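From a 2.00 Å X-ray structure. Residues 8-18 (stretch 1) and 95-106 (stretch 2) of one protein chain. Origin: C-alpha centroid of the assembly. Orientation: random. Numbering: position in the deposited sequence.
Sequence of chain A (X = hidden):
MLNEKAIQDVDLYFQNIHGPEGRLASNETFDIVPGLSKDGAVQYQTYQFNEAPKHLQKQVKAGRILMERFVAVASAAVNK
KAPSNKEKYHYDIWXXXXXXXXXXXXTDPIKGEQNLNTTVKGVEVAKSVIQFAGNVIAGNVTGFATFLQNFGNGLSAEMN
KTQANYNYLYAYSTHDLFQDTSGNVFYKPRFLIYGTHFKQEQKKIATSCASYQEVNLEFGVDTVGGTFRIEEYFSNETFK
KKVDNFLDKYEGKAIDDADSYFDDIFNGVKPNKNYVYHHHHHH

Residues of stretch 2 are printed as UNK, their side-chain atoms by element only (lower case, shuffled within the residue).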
# COMPACT_ATOMS: atom_id res chain seq x y z
N GLN A 8 -2.17 -5.70 -23.47
CA GLN A 8 -3.18 -4.76 -24.05
C GLN A 8 -4.62 -5.07 -23.61
O GLN A 8 -5.52 -4.24 -23.77
CB GLN A 8 -3.08 -4.70 -25.59
CG GLN A 8 -2.02 -3.69 -26.11
CD GLN A 8 -2.43 -2.23 -25.91
OE1 GLN A 8 -3.55 -1.82 -26.25
NE2 GLN A 8 -1.51 -1.42 -25.37
N ASP A 9 -4.83 -6.26 -23.04
CA ASP A 9 -6.11 -6.58 -22.39
C ASP A 9 -6.28 -5.77 -21.10
O ASP A 9 -7.41 -5.48 -20.69
CB ASP A 9 -6.31 -8.09 -22.16
CG ASP A 9 -5.00 -8.88 -22.05
OD1 ASP A 9 -5.08 -10.11 -21.82
OD2 ASP A 9 -3.90 -8.30 -22.21
N VAL A 10 -5.16 -5.39 -20.48
CA VAL A 10 -5.17 -4.45 -19.35
C VAL A 10 -5.55 -3.05 -19.83
O VAL A 10 -6.38 -2.38 -19.20
CB VAL A 10 -3.82 -4.40 -18.64
CG1 VAL A 10 -4.01 -4.02 -17.18
CG2 VAL A 10 -3.14 -5.73 -18.74
N ASP A 11 -4.93 -2.60 -20.93
CA ASP A 11 -5.29 -1.32 -21.56
C ASP A 11 -6.79 -1.21 -21.87
O ASP A 11 -7.41 -0.18 -21.57
CB ASP A 11 -4.44 -1.06 -22.82
CG ASP A 11 -4.91 0.18 -23.62
OD1 ASP A 11 -5.07 1.28 -23.04
OD2 ASP A 11 -5.14 0.04 -24.84
N LEU A 12 -7.37 -2.26 -22.44
CA LEU A 12 -8.80 -2.28 -22.76
C LEU A 12 -9.69 -2.22 -21.52
O LEU A 12 -10.73 -1.56 -21.52
CB LEU A 12 -9.15 -3.53 -23.59
CG LEU A 12 -8.41 -3.77 -24.91
CD1 LEU A 12 -8.79 -5.12 -25.53
CD2 LEU A 12 -8.64 -2.62 -25.90
N TYR A 13 -9.27 -2.93 -20.46
CA TYR A 13 -9.98 -2.94 -19.18
C TYR A 13 -10.08 -1.52 -18.61
O TYR A 13 -11.16 -1.06 -18.20
CB TYR A 13 -9.29 -3.89 -18.18
CG TYR A 13 -9.99 -3.94 -16.84
CD1 TYR A 13 -11.12 -4.73 -16.65
CD2 TYR A 13 -9.52 -3.16 -15.76
CE1 TYR A 13 -11.79 -4.76 -15.43
CE2 TYR A 13 -10.17 -3.19 -14.54
CZ TYR A 13 -11.30 -3.99 -14.38
OH TYR A 13 -11.95 -4.02 -13.17
N PHE A 14 -8.95 -0.83 -18.61
CA PHE A 14 -8.86 0.53 -18.11
C PHE A 14 -9.52 1.56 -19.04
O PHE A 14 -10.15 2.51 -18.56
CB PHE A 14 -7.40 0.88 -17.80
CG PHE A 14 -6.95 0.40 -16.45
CD1 PHE A 14 -6.69 -0.96 -16.22
CD2 PHE A 14 -6.81 1.29 -15.38
CE1 PHE A 14 -6.31 -1.42 -14.95
CE2 PHE A 14 -6.40 0.85 -14.12
CZ PHE A 14 -6.15 -0.51 -13.90
N GLN A 15 -9.41 1.34 -20.36
CA GLN A 15 -10.09 2.20 -21.34
C GLN A 15 -11.59 2.21 -21.08
O GLN A 15 -12.24 3.25 -21.14
CB GLN A 15 -9.77 1.78 -22.80
CG GLN A 15 -10.31 2.73 -23.89
CD GLN A 15 -9.35 3.90 -24.24
OE1 GLN A 15 -8.30 3.70 -24.82
NE2 GLN A 15 -9.76 5.11 -23.91
N ASN A 16 -12.14 1.04 -20.76
CA ASN A 16 -13.57 0.91 -20.51
C ASN A 16 -14.01 1.59 -19.22
O ASN A 16 -15.07 2.23 -19.18
CB ASN A 16 -13.98 -0.57 -20.50
CG ASN A 16 -15.45 -0.75 -20.21
OD1 ASN A 16 -15.82 -1.35 -19.20
ND2 ASN A 16 -16.30 -0.22 -21.09
N ILE A 17 -13.20 1.46 -18.16
CA ILE A 17 -13.50 2.12 -16.89
C ILE A 17 -13.64 3.63 -17.07
O ILE A 17 -14.62 4.23 -16.61
CB ILE A 17 -12.46 1.75 -15.79
CG1 ILE A 17 -12.71 0.32 -15.30
CG2 ILE A 17 -12.51 2.73 -14.61
CD1 ILE A 17 -11.59 -0.25 -14.44
N HIS A 18 -12.70 4.23 -17.80
CA HIS A 18 -12.62 5.69 -17.87
C HIS A 18 -13.47 6.36 -18.97
O HIS A 18 -13.55 7.59 -19.03
CB HIS A 18 -11.15 6.13 -17.90
CG HIS A 18 -10.46 6.00 -16.57
ND1 HIS A 18 -9.34 5.21 -16.37
CD2 HIS A 18 -10.72 6.57 -15.36
CE1 HIS A 18 -8.96 5.29 -15.10
NE2 HIS A 18 -9.78 6.11 -14.47
N UNK A 95 -9.68 -5.32 -5.35
CA UNK A 95 -9.18 -6.62 -5.78
C UNK A 95 -9.42 -6.89 -7.29
O UNK A 95 -8.52 -7.37 -7.98
c UNK A 95 -9.18 -9.13 -5.21
n UNK A 95 -11.74 -11.53 -3.56
c UNK A 95 -9.72 -10.19 -4.25
c UNK A 95 -11.17 -10.53 -4.54
c UNK A 95 -9.74 -7.74 -4.90
N UNK A 96 -10.62 -6.57 -7.78
CA UNK A 96 -10.95 -6.71 -9.22
C UNK A 96 -9.96 -5.95 -10.12
O UNK A 96 -9.50 -6.47 -11.14
c UNK A 96 -13.34 -7.63 -11.45
c UNK A 96 -12.40 -6.24 -9.47
c UNK A 96 -12.89 -6.26 -10.95
o UNK A 96 -13.92 -7.70 -12.57
o UNK A 96 -13.13 -8.65 -10.73
N UNK A 97 -9.62 -4.73 -9.71
CA UNK A 97 -8.73 -3.85 -10.49
C UNK A 97 -7.27 -4.33 -10.43
O UNK A 97 -6.57 -4.35 -11.45
c UNK A 97 -7.79 -1.47 -10.62
c UNK A 97 -8.90 -2.36 -10.05
c UNK A 97 -10.30 -1.81 -10.46
N UNK A 98 -6.81 -4.73 -9.23
CA UNK A 98 -5.48 -5.32 -9.07
C UNK A 98 -5.28 -6.64 -9.84
O UNK A 98 -4.20 -6.89 -10.36
o UNK A 98 -5.29 -4.29 -6.86
c UNK A 98 -5.15 -5.51 -7.57
N UNK A 99 -6.31 -7.48 -9.91
CA UNK A 99 -6.26 -8.74 -10.68
C UNK A 99 -6.10 -8.51 -12.20
O UNK A 99 -5.85 -9.44 -12.95
o UNK A 99 -6.42 -10.55 -8.50
n UNK A 99 -8.67 -10.66 -8.59
c UNK A 99 -7.49 -10.30 -9.08
c UNK A 99 -7.52 -9.59 -10.43
N UNK A 100 -6.24 -7.26 -12.63
CA UNK A 100 -5.98 -6.87 -14.01
C UNK A 100 -4.55 -6.40 -14.20
O UNK A 100 -3.90 -6.75 -15.19
o UNK A 100 -9.07 -8.56 -15.02
c UNK A 100 -8.62 -7.50 -15.45
c UNK A 100 -6.99 -5.82 -14.47
n UNK A 100 -8.29 -7.32 -16.73
c UNK A 100 -8.43 -6.31 -14.51
N UNK A 101 -4.03 -5.64 -13.22
CA UNK A 101 -2.65 -5.13 -13.23
C UNK A 101 -1.58 -6.20 -13.05
O UNK A 101 -0.54 -6.17 -13.72
c UNK A 101 -2.46 -4.04 -12.13
c UNK A 101 -3.22 -2.72 -12.29
c UNK A 101 -3.11 -1.82 -11.05
c UNK A 101 -2.81 -1.96 -13.56
N UNK A 102 -1.82 -7.13 -12.12
CA UNK A 102 -0.82 -8.12 -11.67
C UNK A 102 -0.28 -9.06 -12.78
O UNK A 102 0.93 -9.16 -12.95
c UNK A 102 -1.31 -8.90 -10.38
c UNK A 102 -1.55 -7.94 -9.19
c UNK A 102 -0.41 -7.04 -8.82
c UNK A 102 -0.35 -10.05 -9.98
N UNK A 103 -1.17 -9.74 -13.53
CA UNK A 103 -0.70 -10.61 -14.63
C UNK A 103 0.09 -9.84 -15.69
O UNK A 103 1.04 -10.38 -16.29
c UNK A 103 -3.00 -11.01 -14.16
c UNK A 103 -2.63 -9.78 -13.41
c UNK A 103 -2.00 -11.13 -15.23
N UNK A 104 -0.28 -8.57 -15.89
CA UNK A 104 0.31 -7.72 -16.91
C UNK A 104 1.74 -7.26 -16.63
O UNK A 104 2.58 -7.29 -17.52
c UNK A 104 -0.60 -6.51 -17.14
N UNK A 105 2.01 -6.84 -15.39
CA UNK A 105 3.27 -6.17 -15.06
C UNK A 105 4.03 -6.77 -13.88
O UNK A 105 5.11 -6.30 -13.51
c UNK A 105 2.18 -2.90 -17.97
c UNK A 105 0.93 -3.60 -15.60
c UNK A 105 2.26 -3.96 -15.81
c UNK A 105 0.22 -2.90 -16.58
c UNK A 105 0.84 -2.54 -17.77
c UNK A 105 2.87 -3.60 -17.00
c UNK A 105 3.01 -4.69 -14.75
N UNK A 106 3.47 -7.81 -13.27
CA UNK A 106 4.02 -8.30 -12.00
C UNK A 106 4.24 -9.81 -12.01
O UNK A 106 3.78 -10.53 -12.91
c UNK A 106 2.77 -3.68 -10.15
c UNK A 106 2.11 -5.65 -11.36
c UNK A 106 2.01 -4.29 -11.15
c UNK A 106 2.98 -6.43 -10.60
c UNK A 106 3.09 -7.92 -10.83
c UNK A 106 3.72 -5.82 -9.60
c UNK A 106 3.63 -4.45 -9.39

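Position 95 carries four carbons in a row ending in a nitrogen, and none comes near stretch 1. This is Lys-95, a long chain well suited to a partly exposed site. At 96 three carbons lead to a fork of two oxygens: a carboxylate, hence Glu-96. Its CA-to-CB bond runs sideways, yet the chain bends inward, with CG 3.3 Å from OH of Tyr-13, while the charged group can stay at the exposed margin.

Position 97 has one carbon bearing two more, a compact branched group among apolar atoms. It is Val-97: CG1 lies 3.8 Å from CZ of Phe-14, and CG2 lies 4.3 Å from CE2 of Tyr-13, near the plane of that ring at its edge. Position 98 holds a carbon and an oxygen, pointing away from stretch 1; it is Ser-98, whose hydroxyl is hydrogen-bonded just outside the stretch, so a polar atom is satisfied in a buried place. At 99 two carbons end in one oxygen and one nitrogen, giving Asn-99, exposed and without contact.

Position 100 extends that pattern by one carbon and points toward stretch 1. This is Gln-100. Its CG sits 3.4 Å from the centroid of the Tyr-13 ring, almost on the ring normal, a CH-pi contact that uses the aliphatic part of a polar chain. Position 101 has four carbons forked at the second, so it is Leu-101; the fork carries CD2 to 3.7 Å from CZ of Phe-14.

At 102 four carbons fork at the first, one arm two carbons long: Ile-102, buried but out of reach of stretch 1. Three carbons at 103 close a ring onto the backbone nitrogen, which identifies Pro-103. That nitrogen has no hydrogen to donate, in keeping with the kink here. The single carbon at 104 is Ala-104, small enough for a very tight approach, CB lying 3.1 Å from CG2 of Val-10.

Positions 105 and 106 each show one carbon and a six-carbon ring. Phe-105 reaches Val-10, CE2 to CG1 being 4.4 Å; Phe-106, also buried, leaves helical geometry and does not touch stretch 1.

The two helices run roughly antiparallel, at 153°, with axes 9.7 Å apart at their closest. No hydrogen bond joins them. Val-10 fits against Gln-100, Leu-101, Ala-104 and Phe-105, with its CG1 3.4 Å from O of Gln-100, while Tyr-13 and Phe-14 pack against Val-97 and Gln-100. Shape and apolar packing hold the contact together.

Stretch 2 (95-106) KEVSNQLIPAFF
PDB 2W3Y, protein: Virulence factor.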